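Local coordinates for protein short-chain dehydrogenase/reductase SDR (Burkholderia phymatum, PDB 5IG2) that binds NAD in a Rossmann fold and probably acts as an oxidoreductase on CH-OH groups of its substrates, at residues B[114-126]-B[163-175]. Residues are numbered along the deposited sequence; the frame is centred on the assembly and turned at random.
Sequences DWAWVFGVNVMGV and IYNASKHAVVSLT. With NAD (nicotinamide-adenine-dinucleotide), chain F; ACT (acetate ion), chain G.
The cofactor-binding side of this Rossmann-fold short-chain dehydrogenase/reductase is built on two nearly parallel helices, with Asn122 on one touching Tyr164, Ser167 and Lys168 on the other. Tyr164 and Lys168 form the YxxxK motif of the family, and with Asn122 and Ser151 they are placed as in the Asn-Ser-Tyr-Lys catalytic tetrad of relatives, so they are probably the same set here. Asn122 ND2 donates to Ser167 OG at 3.1 Å, nearly straight (159°) and close to the amide plane, while its OD1 accepts from the backbone N of Val101; gripped at both ends, the amide cannot easily flip. With chi1 70° the Ser167 hydroxyl stands between its own backbone N and carbonyl carbon, and Ser167 OG donates back to Tyr164 O. The Asn122 amide stands almost upright to the Tyr164 ring, their planes 78° apart.

The Asn122 carbonyl sits where the helix widens into a pi-type turn at 120-124. A water 2.8 Å from Asn122 O also accepts from Lys168 NZ, the water-linked Asn-Lys arrangement known from this family. Lys168 NZ also donates to both hydroxyls of the nicotinamide ribose, O2D and O3D of NAD, and Tyr164 OH bridges NAD O2D and an acetate oxygen.

Away from the cofactor the packing is apolar. Ile163 fits as a knob among Asp114, Trp115, Val118 and Phe119, its CG1 lying 3.5 Å from the centroid of the Trp115 six-membered ring in a CH-pi contact, while its CG2 branch turns to Val118 CB. Further along, Val126 CG1 meets Leu174 CD1. Phe119 has Ser167 CB centred over one face, 4.1 Å from the ring centroid, and Ala166 CB at its edge, 3.7 Å from CZ of Phe119.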
ATOM      1  N   ASP B 114      50.804 -33.162   5.387  1.00 15.25           N
ATOM      2  CA  ASP B 114      49.811 -32.669   6.339  1.00 14.48           C
ATOM      3  C   ASP B 114      50.468 -32.311   7.667  1.00 15.68           C
ATOM      4  O   ASP B 114      50.187 -31.256   8.252  1.00 16.17           O
ATOM      5  CB  ASP B 114      48.711 -33.707   6.570  1.00 11.17           C
ATOM      6  CG  ASP B 114      47.831 -33.939   5.350  1.00 20.14           C
ATOM      7  OD1 ASP B 114      47.714 -33.041   4.486  1.00 17.83           O
ATOM      8  OD2 ASP B 114      47.253 -35.049   5.266  1.00 20.73           O
ATOM      9  N   TRP B 115      51.330 -33.200   8.169  1.00 15.41           N
ATOM     10  CA  TRP B 115      52.047 -32.926   9.410  1.00 13.70           C
ATOM     11  C   TRP B 115      52.917 -31.681   9.277  1.00 14.87           C
ATOM     12  O   TRP B 115      52.914 -30.813  10.155  1.00 15.68           O
ATOM     13  CB  TRP B 115      52.909 -34.127   9.800  1.00 13.36           C
ATOM     14  CG  TRP B 115      52.157 -35.326  10.297  1.00 14.69           C
ATOM     15  CD1 TRP B 115      51.720 -36.386   9.556  1.00 13.92           C
ATOM     16  CD2 TRP B 115      51.793 -35.608  11.655  1.00 14.68           C
ATOM     17  NE1 TRP B 115      51.079 -37.296  10.363  1.00 13.88           N
ATOM     18  CE2 TRP B 115      51.114 -36.847  11.656  1.00 13.86           C
ATOM     19  CE3 TRP B 115      51.966 -34.933  12.865  1.00 12.21           C
ATOM     20  CZ2 TRP B 115      50.609 -37.425  12.826  1.00 13.98           C
ATOM     21  CZ3 TRP B 115      51.461 -35.509  14.025  1.00 12.44           C
ATOM     22  CH2 TRP B 115      50.790 -36.740  13.997  1.00 12.30           C
ATOM     23  N   ALA B 116      53.696 -31.594   8.195  1.00 15.74           N
ATOM     24  CA  ALA B 116      54.573 -30.442   8.005  1.00 14.84           C
ATOM     25  C   ALA B 116      53.781 -29.139   7.921  1.00 14.71           C
ATOM     26  O   ALA B 116      54.217 -28.100   8.436  1.00 17.14           O
ATOM     27  CB  ALA B 116      55.415 -30.632   6.744  1.00 12.82           C
ATOM     28  N   TRP B 117      52.630 -29.165   7.251  1.00 13.91           N
ATOM     29  CA  TRP B 117      51.836 -27.953   7.090  1.00 14.57           C
ATOM     30  C   TRP B 117      51.296 -27.475   8.433  1.00 16.49           C
ATOM     31  O   TRP B 117      51.527 -26.330   8.842  1.00 13.64           O
ATOM     32  CB  TRP B 117      50.690 -28.213   6.115  1.00 14.49           C
ATOM     33  CG  TRP B 117      49.752 -27.037   5.926  1.00 14.96           C
ATOM     34  CD1 TRP B 117      50.095 -25.719   5.817  1.00 16.05           C
ATOM     35  CD2 TRP B 117      48.320 -27.090   5.836  1.00 15.32           C
ATOM     36  NE1 TRP B 117      48.962 -24.949   5.647  1.00 17.74           N
ATOM     37  CE2 TRP B 117      47.860 -25.767   5.660  1.00 19.06           C
ATOM     38  CE3 TRP B 117      47.381 -28.131   5.884  1.00 17.75           C
ATOM     39  CZ2 TRP B 117      46.498 -25.454   5.523  1.00 18.24           C
ATOM     40  CZ3 TRP B 117      46.022 -27.819   5.759  1.00 16.46           C
ATOM     41  CH2 TRP B 117      45.596 -26.489   5.579  1.00 15.18           C
ATOM     42  N   VAL B 118      50.579 -28.355   9.139  1.00 12.83           N
ATOM     43  CA  VAL B 118      49.927 -27.959  10.386  1.00 13.61           C
ATOM     44  C   VAL B 118      50.961 -27.576  11.431  1.00 14.62           C
ATOM     45  O   VAL B 118      50.807 -26.573  12.138  1.00 15.34           O
ATOM     46  CB  VAL B 118      49.010 -29.087  10.899  1.00 12.94           C
ATOM     47  CG1 VAL B 118      48.329 -28.675  12.210  1.00  8.05           C
ATOM     48  CG2 VAL B 118      47.981 -29.453   9.842  1.00 15.23           C
ATOM     49  N   PHE B 119      52.030 -28.359  11.551  1.00 11.99           N
ATOM     50  CA  PHE B 119      53.008 -28.032  12.578  1.00 14.30           C
ATOM     51  C   PHE B 119      53.814 -26.798  12.203  1.00 15.37           C
ATOM     52  O   PHE B 119      54.228 -26.036  13.088  1.00 14.42           O
ATOM     53  CB  PHE B 119      53.906 -29.238  12.860  1.00 14.96           C
ATOM     54  CG  PHE B 119      53.370 -30.115  13.964  1.00 14.67           C
ATOM     55  CD1 PHE B 119      52.283 -30.942  13.738  1.00 11.52           C
ATOM     56  CD2 PHE B 119      53.916 -30.066  15.239  1.00 15.11           C
ATOM     57  CE1 PHE B 119      51.759 -31.734  14.758  1.00 12.92           C
ATOM     58  CE2 PHE B 119      53.407 -30.852  16.263  1.00 14.81           C
ATOM     59  CZ  PHE B 119      52.326 -31.691  16.023  1.00 14.95           C
ATOM     60  N   GLY B 120      54.014 -26.563  10.905  1.00 15.41           N
ATOM     61  CA  GLY B 120      54.734 -25.372  10.487  1.00 13.62           C
ATOM     62  C   GLY B 120      54.009 -24.095  10.868  1.00 15.65           C
ATOM     63  O   GLY B 120      54.629 -23.126  11.313  1.00 16.62           O
ATOM     64  N   VAL B 121      52.688 -24.072  10.704  1.00 13.31           N
ATOM     65  CA  VAL B 121      51.939 -22.878  11.082  1.00 12.09           C
ATOM     66  C   VAL B 121      51.674 -22.863  12.578  1.00 12.30           C
ATOM     67  O   VAL B 121      51.984 -21.883  13.269  1.00 12.70           O
ATOM     68  CB  VAL B 121      50.621 -22.784  10.292  1.00 12.58           C
ATOM     69  CG1 VAL B 121      49.891 -21.476  10.648  1.00 10.78           C
ATOM     70  CG2 VAL B 121      50.882 -22.915   8.778  1.00 10.10           C
ATOM     71  N   ASN B 122      51.091 -23.951  13.093  1.00 12.76           N
ATOM     72  CA  ASN B 122      50.522 -23.953  14.437  1.00 12.42           C
ATOM     73  C   ASN B 122      51.581 -24.003  15.525  1.00 13.15           C
ATOM     74  O   ASN B 122      51.369 -23.452  16.610  1.00 14.64           O
ATOM     75  CB  ASN B 122      49.576 -25.145  14.611  1.00 13.53           C
ATOM     76  CG  ASN B 122      48.316 -25.024  13.778  1.00 13.92           C
ATOM     77  OD1 ASN B 122      48.218 -24.164  12.905  1.00 12.07           O
ATOM     78  ND2 ASN B 122      47.332 -25.889  14.057  1.00 12.63           N
ATOM     79  N   VAL B 123      52.709 -24.660  15.273  1.00 12.07           N
ATOM     80  CA  VAL B 123      53.766 -24.731  16.274  1.00 14.33           C
ATOM     81  C   VAL B 123      54.910 -23.791  15.903  1.00 17.04           C
ATOM     82  O   VAL B 123      55.252 -22.885  16.672  1.00 15.66           O
ATOM     83  CB  VAL B 123      54.266 -26.173  16.451  1.00 12.61           C
ATOM     84  CG1 VAL B 123      55.457 -26.199  17.421  1.00 13.96           C
ATOM     85  CG2 VAL B 123      53.117 -27.060  16.941  1.00 10.52           C
ATOM     86  N   MET B 124      55.508 -23.993  14.726  1.00 13.63           N
ATOM     87  CA  MET B 124      56.666 -23.190  14.348  1.00 15.51           C
ATOM     88  C   MET B 124      56.320 -21.709  14.234  1.00 15.21           C
ATOM     89  O   MET B 124      57.150 -20.850  14.557  1.00 17.35           O
ATOM     90  CB  MET B 124      57.257 -23.714  13.042  1.00 18.64           C
ATOM     91  CG  MET B 124      57.828 -25.115  13.189  1.00 27.58           C
ATOM     92  SD  MET B 124      58.977 -25.251  14.599  1.00 33.44           S
ATOM     93  CE  MET B 124      58.887 -27.017  14.926  1.00 34.05           C
ATOM     94  N   GLY B 125      55.112 -21.381  13.765  1.00 15.76           N
ATOM     95  CA  GLY B 125      54.721 -19.977  13.713  1.00 12.31           C
ATOM     96  C   GLY B 125      54.727 -19.338  15.091  1.00 14.69           C
ATOM     97  O   GLY B 125      55.230 -18.227  15.273  1.00 14.45           O
ATOM     98  N   VAL B 126      54.187 -20.044  16.082  1.00 12.50           N
ATOM     99  CA  VAL B 126      54.227 -19.558  17.458  1.00 11.94           C
ATOM    100  C   VAL B 126      55.664 -19.497  17.952  1.00 13.94           C
ATOM    101  O   VAL B 126      56.068 -18.537  18.621  1.00 15.29           O
ATOM    102  CB  VAL B 126      53.363 -20.460  18.360  1.00 13.74           C
ATOM    103  CG1 VAL B 126      53.590 -20.115  19.834  1.00 12.62           C
ATOM    104  CG2 VAL B 126      51.895 -20.324  17.977  1.00 14.03           C
ATOM    105  N   ILE B 163      46.491 -34.579  14.222  1.00  9.56           N
ATOM    106  CA  ILE B 163      47.576 -33.664  13.861  1.00 12.61           C
ATOM    107  C   ILE B 163      47.319 -32.294  14.461  1.00 11.28           C
ATOM    108  O   ILE B 163      48.213 -31.666  15.044  1.00 12.45           O
ATOM    109  CB  ILE B 163      47.745 -33.575  12.334  1.00 12.89           C
ATOM    110  CG1 ILE B 163      48.207 -34.918  11.769  1.00 12.83           C
ATOM    111  CG2 ILE B 163      48.772 -32.513  11.982  1.00 11.74           C
ATOM    112  CD1 ILE B 163      48.350 -34.903  10.253  1.00 12.92           C
ATOM    113  N   TYR B 164      46.085 -31.822  14.333  1.00 11.14           N
ATOM    114  CA  TYR B 164      45.694 -30.545  14.913  1.00 10.81           C
ATOM    115  C   TYR B 164      45.778 -30.591  16.436  1.00 12.55           C
ATOM    116  O   TYR B 164      46.354 -29.690  17.062  1.00 11.32           O
ATOM    117  CB  TYR B 164      44.282 -30.203  14.445  1.00 10.15           C
ATOM    118  CG  TYR B 164      43.750 -28.863  14.895  1.00 13.17           C
ATOM    119  CD1 TYR B 164      44.106 -27.689  14.228  1.00 11.73           C
ATOM    120  CD2 TYR B 164      42.859 -28.772  15.968  1.00 15.05           C
ATOM    121  CE1 TYR B 164      43.598 -26.452  14.621  1.00 11.48           C
ATOM    122  CE2 TYR B 164      42.336 -27.539  16.368  1.00 12.53           C
ATOM    123  CZ  TYR B 164      42.711 -26.386  15.689  1.00 14.42           C
ATOM    124  OH  TYR B 164      42.204 -25.171  16.093  1.00 13.82           O
ATOM    125  N   ASN B 165      45.217 -31.647  17.046  1.00  9.91           N
ATOM    126  CA  ASN B 165      45.306 -31.821  18.496  1.00 10.48           C
ATOM    127  C   ASN B 165      46.746 -31.730  18.962  1.00  9.99           C
ATOM    128  O   ASN B 165      47.067 -30.976  19.885  1.00  9.06           O
ATOM    129  CB  ASN B 165      44.724 -33.174  18.922  1.00  9.40           C
ATOM    130  CG  ASN B 165      43.247 -33.323  18.587  1.00 11.01           C
ATOM    131  OD1 ASN B 165      42.549 -32.338  18.331  1.00 11.86           O
ATOM    132  ND2 ASN B 165      42.758 -34.576  18.605  1.00 12.41           N
ATOM    133  N   ALA B 166      47.628 -32.505  18.324  1.00 12.07           N
ATOM    134  CA  ALA B 166      49.023 -32.567  18.745  1.00 12.43           C
ATOM    135  C   ALA B 166      49.670 -31.192  18.676  1.00 14.34           C
ATOM    136  O   ALA B 166      50.386 -30.783  19.604  1.00  9.00           O
ATOM    137  CB  ALA B 166      49.787 -33.577  17.885  1.00  8.01           C
ATOM    138  N   SER B 167      49.397 -30.447  17.603  1.00 10.42           N
ATOM    139  CA  SER B 167      49.993 -29.120  17.472  1.00 10.24           C
ATOM    140  C   SER B 167      49.493 -28.189  18.571  1.00 10.05           C
ATOM    141  O   SER B 167      50.256 -27.375  19.104  1.00 11.83           O
ATOM    142  CB  SER B 167      49.713 -28.539  16.075  1.00 11.61           C
ATOM    143  OG  SER B 167      48.349 -28.191  15.889  1.00 11.23           O
ATOM    144  N   LYS B 168      48.225 -28.319  18.949  1.00  7.44           N
ATOM    145  CA  LYS B 168      47.673 -27.436  19.964  1.00  8.18           C
ATOM    146  C   LYS B 168      48.111 -27.833  21.373  1.00 10.41           C
ATOM    147  O   LYS B 168      48.277 -26.961  22.230  1.00 10.84           O
ATOM    148  CB  LYS B 168      46.146 -27.402  19.839  1.00 11.00           C
ATOM    149  CG  LYS B 168      45.660 -26.785  18.515  1.00  8.72           C
ATOM    150  CD  LYS B 168      46.212 -25.370  18.335  1.00  8.14           C
ATOM    151  CE  LYS B 168      45.540 -24.643  17.172  1.00 11.41           C
ATOM    152  NZ  LYS B 168      45.958 -23.205  17.107  1.00  9.06           N
ATOM    153  N   HIS B 169      48.311 -29.124  21.643  1.00 11.29           N
ATOM    154  CA  HIS B 169      48.912 -29.490  22.923  1.00 12.47           C
ATOM    155  C   HIS B 169      50.340 -28.970  23.016  1.00 12.35           C
ATOM    156  O   HIS B 169      50.801 -28.591  24.101  1.00 12.22           O
ATOM    157  CB  HIS B 169      48.884 -31.011  23.122  1.00 11.95           C
ATOM    158  CG  HIS B 169      47.535 -31.548  23.500  1.00 10.80           C
ATOM    159  ND1 HIS B 169      47.262 -32.060  24.752  1.00 11.75           N
ATOM    160  CD2 HIS B 169      46.380 -31.637  22.799  1.00  8.63           C
ATOM    161  CE1 HIS B 169      46.001 -32.457  24.799  1.00 10.20           C
ATOM    162  NE2 HIS B 169      45.443 -32.210  23.627  1.00 12.11           N
ATOM    163  N   ALA B 170      51.052 -28.942  21.886  1.00 11.77           N
ATOM    164  CA  ALA B 170      52.383 -28.343  21.866  1.00 12.75           C
ATOM    165  C   ALA B 170      52.320 -26.854  22.221  1.00 13.63           C
ATOM    166  O   ALA B 170      53.131 -26.367  23.024  1.00 11.47           O
ATOM    167  CB  ALA B 170      53.026 -28.565  20.495  1.00  9.15           C
ATOM    168  N   VAL B 171      51.356 -26.119  21.648  1.00 12.80           N
ATOM    169  CA  VAL B 171      51.205 -24.699  21.975  1.00 12.80           C
ATOM    170  C   VAL B 171      50.876 -24.524  23.455  1.00 13.76           C
ATOM    171  O   VAL B 171      51.426 -23.643  24.130  1.00 12.95           O
ATOM    172  CB  VAL B 171      50.133 -24.045  21.079  1.00 11.02           C
ATOM    173  CG1 VAL B 171      49.861 -22.568  21.505  1.00 10.75           C
ATOM    174  CG2 VAL B 171      50.546 -24.114  19.617  1.00  8.52           C
ATOM    175  N   VAL B 172      49.987 -25.369  23.986  1.00  8.92           N
ATOM    176  CA  VAL B 172      49.630 -25.274  25.404  1.00 11.63           C
ATOM    177  C   VAL B 172      50.878 -25.367  26.279  1.00 14.07           C
ATOM    178  O   VAL B 172      51.151 -24.484  27.104  1.00 14.54           O
ATOM    179  CB  VAL B 172      48.604 -26.356  25.785  1.00  9.43           C
ATOM    180  CG1 VAL B 172      48.499 -26.448  27.298  1.00  9.34           C
ATOM    181  CG2 VAL B 172      47.219 -26.035  25.187  1.00 10.02           C
ATOM    182  N   SER B 173      51.665 -26.433  26.104  1.00 12.22           N
ATOM    183  CA  SER B 173      52.795 -26.651  27.002  1.00 11.84           C
ATOM    184  C   SER B 173      53.920 -25.653  26.754  1.00 13.92           C
ATOM    185  O   SER B 173      54.593 -25.228  27.706  1.00 14.43           O
ATOM    186  CB  SER B 173      53.325 -28.072  26.864  1.00 11.71           C
ATOM    187  OG  SER B 173      54.420 -28.243  27.740  1.00 14.83           O
ATOM    188  N   LEU B 174      54.168 -25.277  25.492  1.00 12.18           N
ATOM    189  CA  LEU B 174      55.216 -24.287  25.266  1.00 14.94           C
ATOM    190  C   LEU B 174      54.842 -22.970  25.922  1.00 11.65           C
ATOM    191  O   LEU B 174      55.706 -22.276  26.465  1.00 15.40           O
ATOM    192  CB  LEU B 174      55.506 -24.099  23.771  1.00 13.90           C
ATOM    193  CG  LEU B 174      54.647 -23.244  22.841  1.00 13.65           C
ATOM    194  CD1 LEU B 174      54.945 -21.751  22.963  1.00 10.77           C
ATOM    195  CD2 LEU B 174      54.874 -23.680  21.403  1.00 14.56           C
ATOM    196  N   THR B 175      53.549 -22.632  25.923  1.00  9.58           N
ATOM    197  CA  THR B 175      53.124 -21.375  26.520  1.00 10.32           C
ATOM    198  C   THR B 175      53.158 -21.461  28.041  1.00 13.36           C
ATOM    199  O   THR B 175      53.542 -20.497  28.714  1.00 12.49           O
ATOM    200  CB  THR B 175      51.725 -20.999  26.009  1.00 15.89           C
ATOM    201  OG1 THR B 175      51.707 -21.046  24.567  1.00 14.06           O
ATOM    202  CG2 THR B 175      51.310 -19.576  26.483  1.00 11.45           C
TER
HETATM  203  PA  NAD F 301      40.588 -18.227  10.256  1.00 13.13           P
HETATM  204  O1A NAD F 301      40.769 -19.109   9.083  1.00 13.39           O
HETATM  205  O2A NAD F 301      39.332 -17.345  10.175  1.00 12.48           O
HETATM  206  O5B NAD F 301      41.846 -17.298  10.553  1.00 14.29           O
HETATM  207  C5B NAD F 301      43.179 -17.842  10.571  1.00 11.74           C
HETATM  208  C4B NAD F 301      44.013 -16.987   9.657  1.00  8.74           C
HETATM  209  O4B NAD F 301      45.375 -17.470   9.664  1.00 14.11           O
HETATM  210  C3B NAD F 301      43.564 -16.952   8.185  1.00 13.20           C
HETATM  211  O3B NAD F 301      43.335 -15.619   7.743  1.00 12.03           O
HETATM  212  C2B NAD F 301      44.745 -17.582   7.430  1.00 14.67           C
HETATM  213  O2B NAD F 301      44.960 -16.985   6.157  1.00 14.54           O
HETATM  214  C1B NAD F 301      45.900 -17.268   8.370  1.00 12.91           C
HETATM  215  N9A NAD F 301      47.068 -18.121   8.192  1.00 11.50           N
HETATM  216  C8A NAD F 301      47.089 -19.467   7.941  1.00 12.09           C
HETATM  217  N7A NAD F 301      48.286 -19.950   7.708  1.00 14.41           N
HETATM  218  C5A NAD F 301      49.113 -18.843   7.821  1.00 12.36           C
HETATM  219  C6A NAD F 301      50.503 -18.680   7.675  1.00 14.18           C
HETATM  220  N6A NAD F 301      51.327 -19.655   7.283  1.00 15.25           N
HETATM  221  N1A NAD F 301      51.018 -17.450   7.897  1.00 13.34           N
HETATM  222  C2A NAD F 301      50.186 -16.453   8.223  1.00 13.72           C
HETATM  223  N3A NAD F 301      48.855 -16.480   8.362  1.00 13.17           N
HETATM  224  C4A NAD F 301      48.378 -17.712   8.140  1.00 11.34           C
HETATM  225  O3  NAD F 301      40.510 -19.106  11.577  1.00 12.47           O
HETATM  226  PN  NAD F 301      40.505 -18.713  13.126  1.00 12.45           P
HETATM  227  O1N NAD F 301      40.326 -17.247  13.280  1.00 10.03           O
HETATM  228  O2N NAD F 301      39.553 -19.628  13.792  1.00 12.27           O
HETATM  229  O5D NAD F 301      41.992 -19.141  13.503  1.00 11.30           O
HETATM  230  C5D NAD F 301      42.758 -18.415  14.489  1.00  8.90           C
HETATM  231  C4D NAD F 301      43.299 -19.409  15.488  1.00 11.13           C
HETATM  232  O4D NAD F 301      42.233 -19.905  16.333  1.00 12.40           O
HETATM  233  C3D NAD F 301      43.980 -20.646  14.889  1.00 11.50           C
HETATM  234  O3D NAD F 301      45.186 -20.913  15.594  1.00 12.02           O
HETATM  235  C2D NAD F 301      42.966 -21.759  15.159  1.00 10.87           C
HETATM  236  O2D NAD F 301      43.613 -23.022  15.247  1.00 10.46           O
HETATM  237  C1D NAD F 301      42.421 -21.282  16.497  1.00 11.72           C
HETATM  238  N1N NAD F 301      41.090 -21.902  16.966  1.00 13.12           N
HETATM  239  C2N NAD F 301      39.993 -21.737  16.204  1.00 11.09           C
HETATM  240  C3N NAD F 301      38.777 -22.247  16.622  1.00 10.77           C
HETATM  241  C7N NAD F 301      37.486 -21.975  15.914  1.00 11.17           C
HETATM  242  O7N NAD F 301      36.510 -22.711  16.129  1.00 11.71           O
HETATM  243  N7N NAD F 301      37.469 -21.024  14.995  1.00 12.35           N
HETATM  244  C4N NAD F 301      38.719 -22.917  17.838  1.00 12.65           C
HETATM  245  C5N NAD F 301      39.861 -23.056  18.608  1.00 15.31           C
HETATM  246  C6N NAD F 301      41.049 -22.544  18.151  1.00 14.82           C
HETATM  247  C   ACT G 302      39.025 -26.167  17.105  1.00 33.39           C
HETATM  248  O   ACT G 302      38.253 -26.735  17.918  1.00 34.09           O
HETATM  249  OXT ACT G 302      40.150 -25.835  17.548  1.00 26.72           O
HETATM  250  CH3 ACT G 302      38.636 -25.877  15.684  1.00 33.66           C
HETATM  251  O   HOH W   1      48.697 -22.548  16.835  1.00 16.33           O